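Local coordinates for protein calreticulin, putative (Trypanosoma cruzi, PDB 5HCF) that probably acts as a chaperone of the calreticulin family, with a lectin-like globular domain that binds carbohydrate and peptide, at residues H146-H151 / F160-E165. Numbering follows the deposited sequence.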
ATOM      1  N   HIS A 146      -3.441 -10.541   4.473  1.00 37.18           N
ATOM      2  CA  HIS A 146      -4.160  -9.366   4.941  1.00 37.66           C
ATOM      3  C   HIS A 146      -4.282  -8.328   3.836  1.00 37.95           C
ATOM      4  O   HIS A 146      -3.397  -8.201   2.987  1.00 37.42           O
ATOM      5  CB  HIS A 146      -3.476  -8.767   6.169  1.00 36.45           C
ATOM      6  CG  HIS A 146      -3.430  -9.702   7.336  1.00 35.54           C
ATOM      7  ND1 HIS A 146      -4.532  -9.963   8.122  1.00 34.70           N
ATOM      8  CD2 HIS A 146      -2.417 -10.437   7.850  1.00 35.58           C
ATOM      9  CE1 HIS A 146      -4.201 -10.824   9.067  1.00 35.85           C
ATOM     10  NE2 HIS A 146      -2.922 -11.127   8.926  1.00 36.17           N
ATOM     11  N   VAL A 147      -5.393  -7.600   3.847  1.00 38.33           N
ATOM     12  CA  VAL A 147      -5.693  -6.625   2.803  1.00 36.68           C
ATOM     13  C   VAL A 147      -5.660  -5.203   3.352  1.00 37.35           C
ATOM     14  O   VAL A 147      -6.204  -4.925   4.421  1.00 38.13           O
ATOM     15  CB  VAL A 147      -7.078  -6.887   2.176  1.00 34.73           C
ATOM     16  CG1 VAL A 147      -7.311  -5.966   0.979  1.00 31.62           C
ATOM     17  CG2 VAL A 147      -7.212  -8.349   1.775  1.00 33.20           C
ATOM     18  N   TYR A 148      -5.030  -4.301   2.609  1.00 36.90           N
ATOM     19  CA  TYR A 148      -4.930  -2.911   3.033  1.00 35.22           C
ATOM     20  C   TYR A 148      -5.591  -2.009   2.004  1.00 37.61           C
ATOM     21  O   TYR A 148      -5.183  -1.963   0.846  1.00 38.48           O
ATOM     22  CB  TYR A 148      -3.468  -2.522   3.253  1.00 30.97           C
ATOM     23  CG  TYR A 148      -2.763  -3.456   4.212  1.00 29.43           C
ATOM     24  CD1 TYR A 148      -2.230  -4.662   3.772  1.00 29.44           C
ATOM     25  CD2 TYR A 148      -2.648  -3.142   5.563  1.00 28.01           C
ATOM     26  CE1 TYR A 148      -1.593  -5.521   4.644  1.00 29.90           C
ATOM     27  CE2 TYR A 148      -2.013  -3.993   6.441  1.00 27.57           C
ATOM     28  CZ  TYR A 148      -1.490  -5.183   5.978  1.00 30.35           C
ATOM     29  OH  TYR A 148      -0.855  -6.039   6.847  1.00 31.59           O
ATOM     30  N   THR A 149      -6.624  -1.298   2.441  1.00 38.79           N
ATOM     31  CA  THR A 149      -7.428  -0.477   1.547  1.00 38.03           C
ATOM     32  C   THR A 149      -7.501   0.956   2.050  1.00 38.56           C
ATOM     33  O   THR A 149      -7.718   1.194   3.237  1.00 40.72           O
ATOM     34  CB  THR A 149      -8.864  -1.032   1.405  1.00 37.11           C
ATOM     35  OG1 THR A 149      -8.816  -2.413   1.020  1.00 37.17           O
ATOM     36  CG2 THR A 149      -9.635  -0.248   0.364  1.00 35.60           C
ATOM     37  N   LEU A 150      -7.312   1.908   1.142  1.00 37.58           N
ATOM     38  CA  LEU A 150      -7.333   3.322   1.496  1.00 34.61           C
ATOM     39  C   LEU A 150      -8.322   4.090   0.636  1.00 36.41           C
ATOM     40  O   LEU A 150      -8.285   4.016  -0.594  1.00 38.21           O
ATOM     41  CB  LEU A 150      -5.944   3.947   1.347  1.00 31.21           C
ATOM     42  CG  LEU A 150      -5.877   5.433   1.706  1.00 28.22           C
ATOM     43  CD1 LEU A 150      -6.350   5.648   3.134  1.00 28.91           C
ATOM     44  CD2 LEU A 150      -4.488   5.996   1.509  1.00 26.05           C
ATOM     45  N   HIS A 151      -9.209   4.824   1.294  1.00 36.07           N
ATOM     46  CA  HIS A 151     -10.121   5.721   0.608  1.00 35.43           C
ATOM     47  C   HIS A 151      -9.730   7.162   0.879  1.00 37.60           C
ATOM     48  O   HIS A 151      -9.781   7.618   2.024  1.00 36.86           O
ATOM     49  CB  HIS A 151     -11.565   5.476   1.047  1.00 36.02           C
ATOM     50  CG  HIS A 151     -12.558   6.382   0.387  1.00 36.52           C
ATOM     51  ND1 HIS A 151     -13.801   6.651   0.933  1.00 37.36           N
ATOM     52  CD2 HIS A 151     -12.499   7.091  -0.764  1.00 34.98           C
ATOM     53  CE1 HIS A 151     -14.458   7.476   0.144  1.00 36.72           C
ATOM     54  NE2 HIS A 151     -13.692   7.760  -0.896  1.00 36.68           N
ATOM     55  N   PHE A 160      -9.263   4.036   6.308  1.00 37.05           N
ATOM     56  CA  PHE A 160      -8.348   2.918   6.110  1.00 35.63           C
ATOM     57  C   PHE A 160      -8.990   1.602   6.544  1.00 38.97           C
ATOM     58  O   PHE A 160      -9.493   1.482   7.662  1.00 41.62           O
ATOM     59  CB  PHE A 160      -7.047   3.146   6.881  1.00 33.29           C
ATOM     60  CG  PHE A 160      -6.220   1.906   7.044  1.00 33.85           C
ATOM     61  CD1 PHE A 160      -5.707   1.249   5.937  1.00 34.29           C
ATOM     62  CD2 PHE A 160      -5.969   1.383   8.302  1.00 33.02           C
ATOM     63  CE1 PHE A 160      -4.953   0.101   6.082  1.00 33.76           C
ATOM     64  CE2 PHE A 160      -5.212   0.235   8.454  1.00 31.73           C
ATOM     65  CZ  PHE A 160      -4.707  -0.407   7.342  1.00 32.74           C
ATOM     66  N   PHE A 161      -8.959   0.614   5.658  1.00 38.85           N
ATOM     67  CA  PHE A 161      -9.548  -0.686   5.942  1.00 39.00           C
ATOM     68  C   PHE A 161      -8.478  -1.759   6.009  1.00 39.08           C
ATOM     69  O   PHE A 161      -7.602  -1.831   5.147  1.00 37.46           O
ATOM     70  CB  PHE A 161     -10.581  -1.053   4.874  1.00 40.09           C
ATOM     71  CG  PHE A 161     -11.710  -0.075   4.764  1.00 42.10           C
ATOM     72  CD1 PHE A 161     -11.546   1.121   4.080  1.00 41.85           C
ATOM     73  CD2 PHE A 161     -12.942  -0.354   5.335  1.00 42.75           C
ATOM     74  CE1 PHE A 161     -12.582   2.025   3.982  1.00 43.16           C
ATOM     75  CE2 PHE A 161     -13.985   0.544   5.236  1.00 43.10           C
ATOM     76  CZ  PHE A 161     -13.805   1.734   4.558  1.00 44.37           C
ATOM     77  N   LEU A 162      -8.555  -2.597   7.035  1.00 40.86           N
ATOM     78  CA  LEU A 162      -7.692  -3.763   7.125  1.00 40.78           C
ATOM     79  C   LEU A 162      -8.571  -5.006   7.087  1.00 40.78           C
ATOM     80  O   LEU A 162      -9.489  -5.144   7.896  1.00 41.08           O
ATOM     81  CB  LEU A 162      -6.845  -3.719   8.397  1.00 41.85           C
ATOM     82  CG  LEU A 162      -5.626  -4.643   8.439  1.00 43.26           C
ATOM     83  CD1 LEU A 162      -4.483  -3.944   9.160  1.00 42.23           C
ATOM     84  CD2 LEU A 162      -5.956  -5.962   9.107  1.00 46.56           C
ATOM     85  N   ASP A 163      -8.300  -5.891   6.132  1.00 40.66           N
ATOM     86  CA  ASP A 163      -9.109  -7.090   5.922  1.00 42.77           C
ATOM     87  C   ASP A 163     -10.589  -6.765   5.749  1.00 45.60           C
ATOM     88  O   ASP A 163     -11.453  -7.492   6.234  1.00 46.24           O
ATOM     89  CB  ASP A 163      -8.929  -8.066   7.082  1.00 42.50           C
ATOM     90  CG  ASP A 163      -7.505  -8.542   7.223  1.00 41.73           C
ATOM     91  OD1 ASP A 163      -6.769  -8.513   6.214  1.00 42.65           O
ATOM     92  OD2 ASP A 163      -7.122  -8.942   8.338  1.00 41.61           O
ATOM     93  N   GLY A 164     -10.873  -5.666   5.056  1.00 47.95           N
ATOM     94  CA  GLY A 164     -12.236  -5.298   4.720  1.00 49.07           C
ATOM     95  C   GLY A 164     -12.945  -4.499   5.792  1.00 50.83           C
ATOM     96  O   GLY A 164     -14.000  -3.919   5.542  1.00 54.62           O
ATOM     97  N   GLU A 165     -12.366  -4.463   6.986  1.00 48.95           N
ATOM     98  CA  GLU A 165     -12.978  -3.771   8.104  1.00 47.94           C
ATOM     99  C   GLU A 165     -12.320  -2.436   8.377  1.00 46.27           C
ATOM    100  O   GLU A 165     -11.096  -2.317   8.327  1.00 45.19           O
TER
HETATM  101  O   HOH W   1      -8.993  -4.160   3.327  1.00 32.56           O
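H146 and D163 meet with each CG set beside its own backbone N (chi1 -62° in both). The D163 carboxylate grips two neighbours. H146 ND1 donates to D163 OD2 at 2.8 Å, on the syn lone pair and in the plane of the imidazole. Ring and carboxylate are nearly coplanar, 23° apart. V147 N donates to D163 OD1 at 2.9 Å. The far side of the ring is held too, by H146 NE2 on D142, and these bonds together would fix its rotation. The two carboxylates could favour a protonated imidazole.

The backbones pair antiparallel. D163 N reaches V147 O at 2.9 Å. T149 and F161 form a hydrogen-bonded pair, with F161 N to T149 O at 2.8 Å and nearly straight. A water bridges T149 OG1, G164 N and, weakly, V147 O; T149 OG1 also bonds S72.

Y148, F160 and L162 share one face. Y148 lies side by side with both. Its CD2 sits 3.9 Å from F160 CZ, edge against edge. Its CE2 touches L162 CD1 at 3.7 Å. F109 of strand 107-114 packs on Y148 from the other sheet. On the opposite face T149 CB meets F161 CB at 3.9 Å, and helix 233-243 covers F161 and V147.

The type I' turn from L162 to E165 links strand 157-162 to strand 165-171. D163 ties this turn back to strand 145-152. The hairpin of strands 145-152 and 157-162 belongs to one sheet of the legume-lectin beta sandwich.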